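Local coordinates for protein xylanase 10C (Pseudomonas cellulosa, PDB 1GNY) that binds xylan and xylooligosaccharides through this family 15 carbohydrate-binding module, one domain of a larger endo-acting xylanase that cleaves internal linkages of the xylan backbone, at residues A[55-69]-A[136-150]. Residues are numbered along the deposited sequence; the frame is centred on the assembly and turned at random.
Sequences EDAVIAMVVNVSAEF and PAGTITIKSVTITLA. With NA (sodium ion), chain C.
A classic beta bulge sets two residues, K143 and S144, opposite the single residue V62, and the antiparallel ladder of 58-65 and 139-149 continues on both sides, its register shifted by one. K143 N donates to V62 O at 2.8 Å, while V62 N donates to S144 O. The long extended chain of K143 carries NZ to a salt bridge with D105. Beta-branched I59, V145 and I147 suit extended backbone, and unbranched M61 runs alongside V145 CG2 (CG at 3.9 Å) toward strands 75-82 and 126-133 of the second sheet. S66 is the N-cap of helix 67-72: its OG stands between its own backbone N and carbonyl carbon (chi1 77°), from where it accepts from F69 N and, at 3.0 Å, from T139 N. G138 suits the tight place beside it, since a beta carbon would clash with S66 OG. I140 CD1 sits 3.6 Å from the F69 ring centroid, over one face, a CH-pi contact, and P136 CB meets F69 CE2 at 3.9 Å. Replacing F69 by an alanine removes the ring and is likely to open a gap beside P136 and leave the I140 methyl without its aromatic face. N64 OD1 and V65 O bind sodium, and N64 ND2 hydrogen-bonds D105 OD1, which should help fix the amide's rotation. Oxygen ligands suit this hard ion, which, shared with A102 O, ties the strand's end to a neighbouring loop.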
# COMPACT_ATOMS: atom_id res chain seq x y z
N GLU A 55 13.48 -7.99 -0.82
CA GLU A 55 14.49 -6.93 -0.66
C GLU A 55 14.85 -6.38 -2.04
O GLU A 55 15.02 -7.15 -2.99
CB GLU A 55 15.73 -7.44 0.08
CG GLU A 55 15.50 -7.72 1.55
CD GLU A 55 15.23 -6.44 2.36
OE1 GLU A 55 15.64 -5.34 1.90
OE2 GLU A 55 14.62 -6.56 3.44
N ASP A 56 14.91 -5.04 -2.15
CA ASP A 56 15.18 -4.32 -3.42
C ASP A 56 14.02 -4.41 -4.45
O ASP A 56 14.16 -3.99 -5.59
CB ASP A 56 16.54 -4.73 -4.03
CG ASP A 56 17.71 -4.43 -3.11
OD1 ASP A 56 17.77 -3.35 -2.51
OD2 ASP A 56 18.62 -5.24 -2.89
N ALA A 57 12.86 -4.88 -4.00
CA ALA A 57 11.67 -4.92 -4.86
C ALA A 57 11.06 -3.52 -4.95
O ALA A 57 11.20 -2.72 -4.02
CB ALA A 57 10.62 -5.89 -4.32
N VAL A 58 10.42 -3.23 -6.06
CA VAL A 58 9.72 -1.96 -6.29
C VAL A 58 8.22 -2.19 -6.39
O VAL A 58 7.77 -2.94 -7.25
CB VAL A 58 10.20 -1.25 -7.56
CG1 VAL A 58 9.46 0.06 -7.76
CG2 VAL A 58 11.71 -1.01 -7.45
N ILE A 59 7.46 -1.56 -5.49
CA ILE A 59 5.99 -1.59 -5.50
C ILE A 59 5.51 -0.36 -6.26
O ILE A 59 5.91 0.77 -5.92
CB ILE A 59 5.43 -1.56 -4.05
CG1 ILE A 59 6.00 -2.72 -3.22
CG2 ILE A 59 3.91 -1.59 -4.05
CD1 ILE A 59 5.83 -2.52 -1.74
N ALA A 60 4.69 -0.56 -7.27
CA ALA A 60 4.10 0.58 -8.01
C ALA A 60 2.58 0.47 -7.93
O ALA A 60 2.01 -0.56 -8.31
CB ALA A 60 4.55 0.58 -9.45
N MET A 61 1.93 1.52 -7.42
CA MET A 61 0.47 1.55 -7.32
C MET A 61 -0.13 2.63 -8.20
O MET A 61 0.33 3.76 -8.15
CB MET A 61 0.04 1.80 -5.86
CG MET A 61 0.49 0.77 -4.91
SD MET A 61 -0.59 0.76 -3.43
CE MET A 61 0.23 -0.52 -2.52
N VAL A 62 -1.14 2.30 -9.00
CA VAL A 62 -1.88 3.37 -9.75
C VAL A 62 -3.06 3.69 -8.85
O VAL A 62 -3.85 2.78 -8.54
CB VAL A 62 -2.37 2.94 -11.12
CG1 VAL A 62 -3.23 4.05 -11.76
CG2 VAL A 62 -1.19 2.62 -12.04
N VAL A 63 -3.19 4.95 -8.45
CA VAL A 63 -4.26 5.37 -7.52
C VAL A 63 -5.05 6.57 -8.01
O VAL A 63 -4.59 7.28 -8.89
CB VAL A 63 -3.73 5.69 -6.10
CG1 VAL A 63 -2.95 4.52 -5.54
CG2 VAL A 63 -2.82 6.96 -6.09
N ASN A 64 -6.24 6.74 -7.46
CA ASN A 64 -7.03 7.96 -7.67
C ASN A 64 -7.47 8.47 -6.32
O ASN A 64 -8.04 7.70 -5.51
CB ASN A 64 -8.21 7.76 -8.57
CG ASN A 64 -8.85 9.09 -8.97
OD1 ASN A 64 -9.63 9.66 -8.22
ND2 ASN A 64 -8.45 9.64 -10.14
N VAL A 65 -7.18 9.74 -6.05
CA VAL A 65 -7.51 10.35 -4.75
C VAL A 65 -8.70 11.32 -4.89
O VAL A 65 -8.79 12.06 -5.86
CB VAL A 65 -6.28 10.94 -4.01
CG1 VAL A 65 -4.89 10.49 -4.62
CG2 VAL A 65 -6.35 12.42 -3.76
N SER A 66 -9.63 11.27 -3.94
CA SER A 66 -10.82 12.14 -4.02
C SER A 66 -10.49 13.59 -3.66
O SER A 66 -9.48 13.90 -3.00
CB SER A 66 -11.97 11.66 -3.12
OG SER A 66 -11.74 11.98 -1.76
N ALA A 67 -11.37 14.47 -4.08
CA ALA A 67 -11.22 15.91 -3.80
C ALA A 67 -11.16 16.21 -2.29
O ALA A 67 -10.34 17.01 -1.82
CB ALA A 67 -12.36 16.69 -4.45
N GLU A 68 -12.02 15.54 -1.52
CA GLU A 68 -12.01 15.70 -0.07
C GLU A 68 -10.68 15.24 0.55
O GLU A 68 -10.20 15.83 1.52
CB GLU A 68 -13.18 14.94 0.58
CG GLU A 68 -14.51 15.65 0.46
CD GLU A 68 -15.68 14.80 0.96
OE1 GLU A 68 -15.55 13.55 1.05
OE2 GLU A 68 -16.75 15.37 1.27
N PHE A 69 -10.09 14.17 0.00
CA PHE A 69 -8.78 13.71 0.50
C PHE A 69 -7.71 14.77 0.21
O PHE A 69 -6.89 15.10 1.07
CB PHE A 69 -8.35 12.35 -0.06
CG PHE A 69 -7.09 11.79 0.58
CD1 PHE A 69 -5.80 12.20 0.19
CD2 PHE A 69 -7.18 10.89 1.62
CE1 PHE A 69 -4.67 11.70 0.82
CE2 PHE A 69 -6.04 10.42 2.26
CZ PHE A 69 -4.80 10.83 1.86
N PRO A 136 -6.94 12.90 7.61
CA PRO A 136 -7.60 12.72 6.32
C PRO A 136 -9.11 12.80 6.32
O PRO A 136 -9.79 12.79 7.36
CB PRO A 136 -7.19 11.28 5.93
CG PRO A 136 -7.04 10.60 7.23
CD PRO A 136 -6.47 11.62 8.16
N ALA A 137 -9.62 12.88 5.10
CA ALA A 137 -11.04 12.78 4.78
C ALA A 137 -11.15 12.23 3.36
O ALA A 137 -10.14 11.96 2.71
CB ALA A 137 -11.72 14.11 4.91
N GLY A 138 -12.36 11.96 2.91
CA GLY A 138 -12.58 11.48 1.55
C GLY A 138 -12.18 10.01 1.36
O GLY A 138 -12.10 9.24 2.31
N THR A 139 -11.92 9.67 0.11
CA THR A 139 -11.65 8.28 -0.31
C THR A 139 -10.40 8.17 -1.13
O THR A 139 -9.88 9.17 -1.67
CB THR A 139 -12.84 7.69 -1.11
OG1 THR A 139 -13.00 8.40 -2.35
CG2 THR A 139 -14.14 7.85 -0.38
N ILE A 140 -9.91 6.93 -1.19
CA ILE A 140 -8.76 6.53 -2.01
C ILE A 140 -9.16 5.31 -2.83
O ILE A 140 -9.74 4.38 -2.25
CB ILE A 140 -7.53 6.18 -1.14
CG1 ILE A 140 -7.02 7.40 -0.34
CG2 ILE A 140 -6.39 5.61 -1.99
CD1 ILE A 140 -6.51 8.57 -1.13
N THR A 141 -8.87 5.32 -4.13
CA THR A 141 -9.07 4.16 -5.02
C THR A 141 -7.73 3.64 -5.52
O THR A 141 -6.92 4.41 -6.04
CB THR A 141 -10.01 4.47 -6.21
OG1 THR A 141 -11.31 4.83 -5.70
CG2 THR A 141 -10.18 3.24 -7.10
N ILE A 142 -7.49 2.34 -5.32
CA ILE A 142 -6.33 1.64 -5.92
C ILE A 142 -6.80 0.89 -7.18
O ILE A 142 -7.66 0.01 -7.11
CB ILE A 142 -5.62 0.64 -4.95
CG1 ILE A 142 -5.29 1.32 -3.63
CG2 ILE A 142 -4.35 0.08 -5.60
CD1 ILE A 142 -6.27 1.03 -2.54
N LYS A 143 -6.24 1.25 -8.33
CA LYS A 143 -6.59 0.60 -9.63
C LYS A 143 -5.73 -0.64 -9.91
O LYS A 143 -6.22 -1.62 -10.50
CB LYS A 143 -6.46 1.62 -10.79
CG LYS A 143 -7.44 2.75 -10.70
CD LYS A 143 -7.53 3.54 -11.98
CE LYS A 143 -8.84 4.27 -12.12
NZ LYS A 143 -8.87 5.04 -13.39
N SER A 144 -4.46 -0.58 -9.53
CA SER A 144 -3.51 -1.68 -9.78
C SER A 144 -2.30 -1.59 -8.86
O SER A 144 -1.92 -0.48 -8.41
CB SER A 144 -3.02 -1.67 -11.24
OG SER A 144 -2.19 -0.52 -11.52
N VAL A 145 -1.70 -2.75 -8.61
CA VAL A 145 -0.44 -2.82 -7.84
C VAL A 145 0.48 -3.80 -8.56
O VAL A 145 0.10 -4.93 -8.83
CB VAL A 145 -0.64 -3.30 -6.39
CG1 VAL A 145 0.68 -3.37 -5.65
CG2 VAL A 145 -1.63 -2.39 -5.65
N THR A 146 1.67 -3.34 -8.92
CA THR A 146 2.63 -4.23 -9.57
C THR A 146 3.94 -4.21 -8.80
O THR A 146 4.45 -3.14 -8.43
CB THR A 146 2.75 -4.07 -11.11
OG1 THR A 146 3.99 -3.52 -11.50
CG2 THR A 146 1.71 -3.25 -11.71
N ILE A 147 4.45 -5.41 -8.51
CA ILE A 147 5.67 -5.56 -7.71
C ILE A 147 6.75 -6.18 -8.60
O ILE A 147 6.57 -7.27 -9.10
CB ILE A 147 5.44 -6.39 -6.44
CG1 ILE A 147 4.34 -5.70 -5.60
CG2 ILE A 147 6.73 -6.55 -5.64
CD1 ILE A 147 3.86 -6.47 -4.39
N THR A 148 7.85 -5.48 -8.75
CA THR A 148 8.98 -5.95 -9.57
C THR A 148 10.11 -6.38 -8.65
O THR A 148 10.71 -5.55 -7.98
CB THR A 148 9.45 -4.89 -10.55
OG1 THR A 148 8.37 -4.54 -11.44
CG2 THR A 148 10.51 -5.43 -11.50
N LEU A 149 10.41 -7.67 -8.63
CA LEU A 149 11.46 -8.22 -7.76
C LEU A 149 12.85 -7.98 -8.37
O LEU A 149 12.99 -7.83 -9.59
CB LEU A 149 11.31 -9.75 -7.55
CG LEU A 149 9.95 -10.28 -7.12
CD1 LEU A 149 10.01 -11.77 -6.92
CD2 LEU A 149 9.47 -9.59 -5.83
N ALA A 150 13.84 -8.00 -7.51
CA ALA A 150 15.28 -7.98 -7.88
C ALA A 150 15.76 -9.41 -8.11
O ALA A 150 16.73 -9.89 -7.49
CB ALA A 150 16.07 -7.33 -6.76
NA NA C . -9.86 12.08 -8.28
O HOH W 1 13.13 -8.39 -4.74
O HOH W 2 13.43 -4.40 -8.32
O HOH W 3 -9.66 12.16 -11.05
O HOH W 4 -15.00 12.72 3.99
O HOH W 5 -11.75 12.50 -8.11